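Local coordinates for protein serine protease MT3772 (Mycobacterium tuberculosis, PDB 3K6Y) that cleaves peptide bonds as the chymotrypsin-like serine protease domain of a membrane protein probably needed for bacterial resistance to oxidative and acid stress, at residues D130-G135 against F142-A147; G135-G140 against D177-D182. All blocks are in the same frame, centred on the assembly; numbering follows the deposited sequence.

Overall arrangement
Both contacts belong to the second six-stranded barrel of this chymotrypsin-like protease, and Gly135 is common to them. Contact 1 is the hairpin of 130-135 with 142-147; contact 2 joins the turn inside that hairpin to 177-182, which ends just before the predicted catalytic Ser183. Their centres lie about 10 Å apart, and atoms of the two meet where Val133 CG1 is 3.9 Å from Asp182 CG and Thr143 OG1 is 3.6 Å from Pro137 CD. Contact 2 reaches closer to the predicted active site: Gly135 is about 9 Å and Gly181 about 6 Å from the side chain of Ser183. From the His75 side chain, Val133 is about 12 Å and Gly181 about 8 Å.

Contact 1: D130-G135 against F142-A147; sequences DVVVLG and FTATPA
Asp130 meets Ala147 at the open end of an antiparallel beta hairpin, the first two strands of the second barrel of the chymotrypsin fold; the short strand axes run at 151°. A water bridges the pair, donating to Asp130 OD1 at 2.7 Å and to Ala147 O, while OD1 also holds Arg148 in a salt bridge. At Val131 both backbone bonds to Ala147 form, but they are uneven: Val131 N comes 51° out of the plane of the Ala147 carbonyl. With CG1 of Val131 anti to the carbonyl carbon (chi1 -70°), CG2 sits between the backbone N and that carbon and touches Ala147 CB at 3.7 Å. Val132, a non-hydrogen-bonded partner of Pro146, turns to the other face, where CG1 lies 3.9 Å from Ala144 CB; its backbone bonds to Ile188 of strand 186-188, along the other edge of strand 130-135. Val133 pairs with Thr145 by two bonds, that from Thr145 N to Val133 O being 2.8 Å long. Val131 and Val133 also pack on Leu187 and on strand 194-201, whereas Leu134 shares its face with Val132, Ala144 and helix 35-40. Leu134 CD2 touches Ala144 CB at 3.8 Å and Phe142 CZ at 4.0 Å, the ring lying obliquely across the leucine. At Gly135 the ladder closes on Thr143, whose N donates to Gly135 O at 2.8 Å, while Phe142 CA-H makes a weaker contact with the same oxygen.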
loop_
_atom_site.group_PDB
_atom_site.type_symbol
_atom_site.label_atom_id
_atom_site.label_comp_id
_atom_site.label_asym_id
_atom_site.label_seq_id
_atom_site.Cartn_x
_atom_site.Cartn_y
_atom_site.Cartn_z
ATOM N N ASP A 130 -1.385 3.338 36.742
ATOM C CA ASP A 130 -0.102 2.680 36.485
ATOM C C ASP A 130 -0.283 1.691 35.334
ATOM O O ASP A 130 -1.145 0.806 35.379
ATOM C CB ASP A 130 0.383 1.851 37.685
ATOM C CG ASP A 130 0.827 2.687 38.874
ATOM O OD1 ASP A 130 1.394 3.787 38.730
ATOM O OD2 ASP A 130 0.634 2.190 40.010
ATOM N N VAL A 131 0.540 1.846 34.307
ATOM C CA VAL A 131 0.510 0.980 33.124
ATOM C C VAL A 131 1.950 0.750 32.661
ATOM O O VAL A 131 2.878 1.420 33.130
ATOM C CB VAL A 131 -0.380 1.599 32.011
ATOM C CG1 VAL A 131 -1.878 1.555 32.414
ATOM C CG2 VAL A 131 0.056 3.045 31.697
ATOM N N VAL A 132 2.147 -0.214 31.761
ATOM C CA VAL A 132 3.490 -0.560 31.332
ATOM C C VAL A 132 3.529 -0.720 29.820
ATOM O O VAL A 132 2.691 -1.396 29.230
ATOM C CB VAL A 132 4.033 -1.846 32.004
ATOM C CG1 VAL A 132 5.528 -1.887 31.904
ATOM C CG2 VAL A 132 3.584 -1.958 33.477
ATOM N N VAL A 133 4.513 -0.083 29.199
ATOM C CA VAL A 133 4.800 -0.261 27.779
ATOM C C VAL A 133 5.779 -1.424 27.642
ATOM O O VAL A 133 6.822 -1.428 28.290
ATOM C CB VAL A 133 5.423 1.042 27.184
ATOM C CG1 VAL A 133 6.065 0.809 25.797
ATOM C CG2 VAL A 133 4.386 2.138 27.140
ATOM N N LEU A 134 5.438 -2.421 26.835
ATOM C CA LEU A 134 6.327 -3.572 26.650
ATOM C C LEU A 134 6.811 -3.627 25.212
ATOM O O LEU A 134 5.999 -3.600 24.283
ATOM C CB LEU A 134 5.603 -4.877 26.995
ATOM C CG LEU A 134 4.954 -4.930 28.373
ATOM C CD1 LEU A 134 4.289 -6.295 28.539
ATOM C CD2 LEU A 134 5.978 -4.691 29.465
ATOM N N GLY A 135 8.120 -3.758 25.017
ATOM C CA GLY A 135 8.612 -3.817 23.651
ATOM C C GLY A 135 10.098 -4.021 23.542
ATOM O O GLY A 135 10.763 -4.399 24.513
ATOM N N PHE A 142 14.142 -7.282 25.197
ATOM C CA PHE A 142 12.849 -6.954 25.771
ATOM C C PHE A 142 12.998 -5.946 26.911
ATOM O O PHE A 142 13.872 -6.125 27.778
ATOM C CB PHE A 142 12.164 -8.239 26.276
ATOM C CG PHE A 142 10.861 -7.994 26.973
ATOM C CD1 PHE A 142 10.813 -7.921 28.365
ATOM C CD2 PHE A 142 9.681 -7.824 26.250
ATOM C CE1 PHE A 142 9.614 -7.706 29.026
ATOM C CE2 PHE A 142 8.481 -7.602 26.914
ATOM C CZ PHE A 142 8.454 -7.552 28.300
ATOM N N THR A 143 12.151 -4.912 26.920
ATOM C CA THR A 143 12.213 -3.831 27.905
ATOM C C THR A 143 10.810 -3.439 28.331
ATOM O O THR A 143 9.931 -3.230 27.485
ATOM C CB THR A 143 12.931 -2.594 27.301
ATOM O OG1 THR A 143 14.232 -2.994 26.840
ATOM C CG2 THR A 143 13.034 -1.438 28.312
ATOM N N ALA A 144 10.601 -3.358 29.646
ATOM C CA ALA A 144 9.383 -2.808 30.211
ATOM C C ALA A 144 9.629 -1.350 30.547
ATOM O O ALA A 144 10.580 -1.028 31.272
ATOM C CB ALA A 144 8.982 -3.573 31.468
ATOM N N THR A 145 8.759 -0.479 30.056
ATOM C CA THR A 145 8.879 0.961 30.262
ATOM C C THR A 145 7.733 1.419 31.141
ATOM O O THR A 145 6.582 1.374 30.732
ATOM C CB THR A 145 8.888 1.696 28.902
ATOM O OG1 THR A 145 10.024 1.250 28.156
ATOM C CG2 THR A 145 8.953 3.209 29.080
ATOM N N PRO A 146 8.038 1.871 32.367
ATOM C CA PRO A 146 6.961 2.355 33.224
ATOM C C PRO A 146 6.188 3.513 32.593
ATOM O O PRO A 146 6.779 4.378 31.909
ATOM C CB PRO A 146 7.695 2.814 34.485
ATOM C CG PRO A 146 8.973 2.034 34.485
ATOM C CD PRO A 146 9.350 1.892 33.030
ATOM N N ALA A 147 4.885 3.552 32.817
ATOM C CA ALA A 147 4.046 4.559 32.199
ATOM C C ALA A 147 2.884 4.915 33.103
ATOM O O ALA A 147 2.610 4.220 34.075
ATOM C CB ALA A 147 3.545 4.087 30.811
HETATM O O HOH W 1 3.049 4.774 36.841
#

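Contact 2: G135-G140 against D177-D182; sequences GYPGGG and DVEQGD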
loop_
_atom_site.group_PDB
_atom_site.type_symbol
_atom_site.label_atom_id
_atom_site.label_comp_id
_atom_site.label_asym_id
_atom_site.label_seq_id
_atom_site.Cartn_x
_atom_site.Cartn_y
_atom_site.Cartn_z
ATOM N N GLY A 135 8.120 -3.758 25.017
ATOM C CA GLY A 135 8.612 -3.817 23.651
ATOM C C GLY A 135 10.098 -4.021 23.542
ATOM O O GLY A 135 10.763 -4.399 24.513
ATOM N N TYR A 136 10.608 -3.791 22.336
ATOM C CA TYR A 136 11.996 -4.075 22.001
ATOM C C TYR A 136 12.691 -2.834 21.441
ATOM O O TYR A 136 12.927 -2.736 20.227
ATOM C CB TYR A 136 12.064 -5.234 21.004
ATOM C CG TYR A 136 11.564 -6.536 21.575
ATOM C CD1 TYR A 136 12.447 -7.448 22.156
ATOM C CD2 TYR A 136 10.210 -6.871 21.523
ATOM C CE1 TYR A 136 11.992 -8.661 22.681
ATOM C CE2 TYR A 136 9.753 -8.043 22.065
ATOM C CZ TYR A 136 10.630 -8.940 22.616
ATOM O OH TYR A 136 10.173 -10.126 23.147
ATOM N N PRO A 137 13.035 -1.882 22.322
ATOM C CA PRO A 137 13.731 -0.667 21.866
ATOM C C PRO A 137 14.982 -1.007 21.069
ATOM O O PRO A 137 15.752 -1.875 21.459
ATOM C CB PRO A 137 14.135 0.018 23.174
ATOM C CG PRO A 137 13.159 -0.468 24.199
ATOM C CD PRO A 137 12.803 -1.888 23.781
ATOM N N GLY A 138 15.154 -0.329 19.939
ATOM C CA GLY A 138 16.353 -0.500 19.117
ATOM C C GLY A 138 16.501 -1.871 18.494
ATOM O O GLY A 138 17.586 -2.217 18.000
ATOM N N GLY A 139 15.422 -2.657 18.487
ATOM C CA GLY A 139 15.499 -4.045 18.037
ATOM C C GLY A 139 16.304 -4.934 18.970
ATOM O O GLY A 139 16.690 -6.048 18.595
ATOM N N GLY A 140 16.541 -4.435 20.183
ATOM C CA GLY A 140 17.372 -5.120 21.177
ATOM C C GLY A 140 16.560 -5.969 22.132
ATOM O O GLY A 140 15.565 -6.588 21.736
ATOM N N ASP A 177 8.605 7.365 28.531
ATOM C CA ASP A 177 9.664 7.545 27.549
ATOM C C ASP A 177 9.581 6.415 26.530
ATOM O O ASP A 177 10.244 5.386 26.691
ATOM C CB ASP A 177 11.037 7.548 28.228
ATOM C CG ASP A 177 12.178 7.777 27.242
ATOM N N VAL A 178 8.762 6.619 25.498
ATOM C CA VAL A 178 8.597 5.611 24.440
ATOM C C VAL A 178 9.809 5.693 23.513
ATOM O O VAL A 178 10.268 6.794 23.155
ATOM C CB VAL A 178 7.275 5.826 23.662
ATOM C CG1 VAL A 178 7.132 4.805 22.506
ATOM C CG2 VAL A 178 6.081 5.728 24.602
ATOM N N GLU A 179 10.350 4.540 23.145
ATOM C CA GLU A 179 11.591 4.475 22.374
ATOM C C GLU A 179 11.329 3.867 21.013
ATOM O O GLU A 179 10.393 3.087 20.836
ATOM C CB GLU A 179 12.621 3.611 23.099
ATOM C CG GLU A 179 13.068 4.147 24.472
ATOM C CD GLU A 179 14.064 3.225 25.139
ATOM O OE1 GLU A 179 15.205 3.141 24.625
ATOM O OE2 GLU A 179 13.725 2.609 26.181
ATOM N N GLN A 180 12.175 4.196 20.049
ATOM C CA GLN A 180 12.120 3.583 18.733
ATOM C C GLN A 180 12.290 2.091 18.910
ATOM O O GLN A 180 13.241 1.628 19.546
ATOM C CB GLN A 180 13.232 4.118 17.833
ATOM C CG GLN A 180 13.058 5.567 17.421
ATOM C CD GLN A 180 14.121 5.996 16.430
ATOM O OE1 GLN A 180 15.221 5.437 16.401
ATOM N NE2 GLN A 180 13.795 6.987 15.605
ATOM N N GLY A 181 11.348 1.350 18.340
ATOM C CA GLY A 181 11.289 -0.106 18.480
ATOM C C GLY A 181 10.137 -0.557 19.346
ATOM O O GLY A 181 9.736 -1.718 19.271
ATOM N N ASP A 182 9.568 0.360 20.123
ATOM C CA ASP A 182 8.392 0.052 20.947
ATOM C C ASP A 182 7.095 -0.010 20.126
ATOM O O ASP A 182 6.111 -0.595 20.585
ATOM C CB ASP A 182 8.176 1.094 22.061
ATOM C CG ASP A 182 9.068 0.889 23.286
ATOM O OD1 ASP A 182 9.339 -0.282 23.649
ATOM O OD2 ASP A 182 9.416 1.924 23.929
#
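Gly138 N donates to Gln180 O at 2.8 Å, a nearly straight bond (165° at the hydrogen) that ties a glycine-rich hairpin turn to the type II beta turn Glu179-Asp182. The second half of this turn opens the Gly-Asp-Ser-Gly-Gly sequence of the trypsin-like proteases. Gly181, with a phi of 109°, is the third residue of the turn and the first of the motif; in relatives the backbone N-H here serves the oxyanion hole together with that of the catalytic serine, and this turn is consistent with the same role. The backbones run close: Pro137 CA lies 3.3 Å from Gln180 O and Gly181 CA 3.6 Å from Tyr136 O, both as CA-H...O contacts. Thr61 of the first barrel links the two segments, its OG1 hydrogen-bonded to Tyr136 N and Gly181 O. Among the side chains, Glu179 crosses the Pro137 ring. Its CG is anti to the carbonyl carbon and the extended chain carries CD to the ring. The carboxylate has Glu179 OE1 3.6 Å from Pro137 CB and Glu179 OE2 3.7 Å from Pro137 CG. Asp182 uses its two oxygens differently. OD1 packs against Gly135 CA at 3.6 Å and near Pro137 CD, while OD2 accepts Glu179 N at 2.9 Å, on its anti side and 27° out of the carboxylate plane.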